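Local coordinates for inactivation-no-after-potential D protein (Drosophila melanogaster, PDB 2QKT) that probably serves as a scaffold in fly photoreceptor signalling, this fragment being its fifth PDZ domain, a peptide-binding module that here carries a disulfide bond, at residues T51-D56 with V77-T82. Sequence-based numbering, arbitrary orientation.
Sequences TKFNGD and VSMEVT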
loop_
_atom_site.group_PDB
_atom_site.type_symbol
_atom_site.label_atom_id
_atom_site.label_comp_id
_atom_site.label_asym_id
_atom_site.label_seq_id
_atom_site.Cartn_x
_atom_site.Cartn_y
_atom_site.Cartn_z
ATOM N N THR A 51 11.730 -2.799 -13.662
ATOM C CA THR A 51 11.085 -1.881 -14.603
ATOM C C THR A 51 10.121 -2.546 -15.576
ATOM O O THR A 51 9.281 -1.884 -16.179
ATOM C CB THR A 51 12.130 -1.118 -15.416
ATOM O OG1 THR A 51 12.983 -2.058 -16.084
ATOM C CG2 THR A 51 12.967 -0.237 -14.505
ATOM N N LYS A 52 10.256 -3.851 -15.746
ATOM C CA LYS A 52 9.367 -4.582 -16.633
ATOM C C LYS A 52 9.235 -5.992 -16.084
ATOM O O LYS A 52 10.220 -6.599 -15.639
ATOM C CB LYS A 52 9.907 -4.636 -18.080
ATOM C CG LYS A 52 8.926 -5.338 -19.036
ATOM C CD LYS A 52 9.501 -5.671 -20.409
ATOM C CE LYS A 52 9.623 -4.474 -21.319
ATOM N NZ LYS A 52 8.863 -4.786 -22.567
ATOM N N PHE A 53 8.017 -6.511 -16.115
ATOM C CA PHE A 53 7.746 -7.847 -15.617
ATOM C C PHE A 53 6.916 -8.601 -16.651
ATOM O O PHE A 53 5.843 -8.138 -17.042
ATOM C CB PHE A 53 6.970 -7.765 -14.300
ATOM C CG PHE A 53 6.820 -9.083 -13.607
ATOM C CD1 PHE A 53 7.929 -9.693 -13.024
ATOM C CD2 PHE A 53 5.596 -9.748 -13.595
ATOM C CE1 PHE A 53 7.826 -10.949 -12.437
ATOM C CE2 PHE A 53 5.476 -11.010 -13.009
ATOM C CZ PHE A 53 6.598 -11.616 -12.429
ATOM N N ASN A 54 7.412 -9.766 -17.076
ATOM C CA ASN A 54 6.740 -10.593 -18.076
ATOM C C ASN A 54 6.146 -9.821 -19.246
ATOM O O ASN A 54 4.994 -10.031 -19.632
ATOM C CB ASN A 54 5.657 -11.465 -17.434
ATOM C CG ASN A 54 6.234 -12.617 -16.646
ATOM O OD1 ASN A 54 7.425 -12.924 -16.757
ATOM N ND2 ASN A 54 5.390 -13.286 -15.866
ATOM N N GLY A 55 6.944 -8.928 -19.815
ATOM C CA GLY A 55 6.488 -8.159 -20.959
ATOM C C GLY A 55 5.750 -6.871 -20.654
ATOM O O GLY A 55 5.510 -6.076 -21.565
ATOM N N ASP A 56 5.385 -6.646 -19.396
ATOM C CA ASP A 56 4.673 -5.427 -19.046
ATOM C C ASP A 56 5.580 -4.377 -18.436
ATOM O O ASP A 56 6.188 -4.607 -17.383
ATOM C CB ASP A 56 3.535 -5.715 -18.059
ATOM C CG ASP A 56 2.453 -6.596 -18.656
ATOM O OD1 ASP A 56 2.018 -6.317 -19.787
ATOM O OD2 ASP A 56 2.023 -7.552 -17.983
ATOM N N VAL A 77 9.764 -16.587 -15.114
ATOM C CA VAL A 77 9.555 -15.219 -14.699
ATOM C C VAL A 77 10.674 -14.419 -15.328
ATOM O O VAL A 77 11.842 -14.751 -15.167
ATOM C CB VAL A 77 9.632 -15.089 -13.176
ATOM C CG1 VAL A 77 9.563 -13.639 -12.775
ATOM C CG2 VAL A 77 8.524 -15.882 -12.527
ATOM N N SER A 78 10.308 -13.370 -16.049
ATOM C CA SER A 78 11.275 -12.527 -16.725
ATOM C C SER A 78 11.203 -11.086 -16.229
ATOM O O SER A 78 10.161 -10.437 -16.325
ATOM C CB SER A 78 11.013 -12.581 -18.226
ATOM O OG SER A 78 11.172 -11.301 -18.808
ATOM N N MET A 79 12.312 -10.582 -15.709
ATOM C CA MET A 79 12.337 -9.218 -15.196
ATOM C C MET A 79 13.454 -8.380 -15.794
ATOM O O MET A 79 14.545 -8.890 -16.066
ATOM C CB MET A 79 12.572 -9.207 -13.684
ATOM C CG MET A 79 11.621 -10.014 -12.829
ATOM S SD MET A 79 12.239 -10.029 -11.115
ATOM C CE MET A 79 12.528 -11.765 -10.898
ATOM N N GLU A 80 13.178 -7.095 -15.989
ATOM C CA GLU A 80 14.190 -6.157 -16.445
ATOM C C GLU A 80 14.424 -5.290 -15.204
ATOM O O GLU A 80 13.472 -4.797 -14.585
ATOM C CB GLU A 80 13.695 -5.351 -17.655
ATOM C CG GLU A 80 13.860 -6.153 -18.957
ATOM C CD GLU A 80 13.356 -5.430 -20.183
ATOM O OE1 GLU A 80 13.341 -4.182 -20.186
ATOM O OE2 GLU A 80 13.008 -6.111 -21.167
ATOM N N VAL A 81 15.689 -5.126 -14.834
ATOM C CA VAL A 81 16.041 -4.401 -13.623
ATOM C C VAL A 81 17.060 -3.277 -13.779
ATOM O O VAL A 81 17.975 -3.358 -14.596
ATOM C CB VAL A 81 16.579 -5.411 -12.567
ATOM C CG1 VAL A 81 16.908 -4.705 -11.255
ATOM C CG2 VAL A 81 15.548 -6.519 -12.345
ATOM N N THR A 82 16.875 -2.223 -12.991
ATOM C CA THR A 82 17.787 -1.091 -12.970
ATOM C C THR A 82 18.344 -0.983 -11.559
ATOM O O THR A 82 17.595 -1.053 -10.576
ATOM C CB THR A 82 17.090 0.236 -13.327
ATOM O OG1 THR A 82 16.776 0.254 -14.727
ATOM C CG2 THR A 82 17.985 1.416 -12.982
HETATM O O HOH W 1 15.553 -1.792 -16.195
HETATM O O HOH W 2 12.531 -1.951 -18.684
HETATM O O HOH W 3 9.868 -8.742 -18.764
#
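F53 rests against V77 and M79 where two antiparallel strands of the PDZ sheet run side by side, and the pairing illustrates how one strand pair can present a packed face and a watered one. On the packed face, ring atom CE1 of F53 approaches CG1 of V77 to 3.2 Å, a tight fit, while M79 lies alongside with CG at the ring edge, 3.7 Å from CD1. With CG anti to the backbone N (chi1 -171°), the ring of F53 is carried to these two side chains; F70 meets it edge-to-face, and Q64 of a second subunit also packs on it. The opposite face is looser. There K52 and E80 extend the same way, and the aliphatic CD of K52 lies 3.6 Å from OE2 of E80, yet NZ remains 4.6 Å from that oxygen, too far for a salt bridge. Water links OE1 of E80 to OG1 of T51, and a second water joins this hydroxyl to OG1 of T82. A lysine in place of E80 would probably lose the water-mediated link to T51 and leave the ammonium of K52 beside a like charge. Between the faces, the backbones are stitched by E80 N to K52 O, and T51 N also bonds to E80 O at 2.8 Å; T51 and K52 thus both oppose E80 in a classic beta bulge. Beyond F53 the chain reverses in a type I' turn, whose positive phi angles are met by N54 and G55. N54 still grips the neighbouring strand twice: its backbone N reaches O of S78 in the carbonyl plane, and its side-chain OD1 accepts the N-H of S78 at 3.0 Å, the donor N lying nearly on the extension of the CG-OD1 bond.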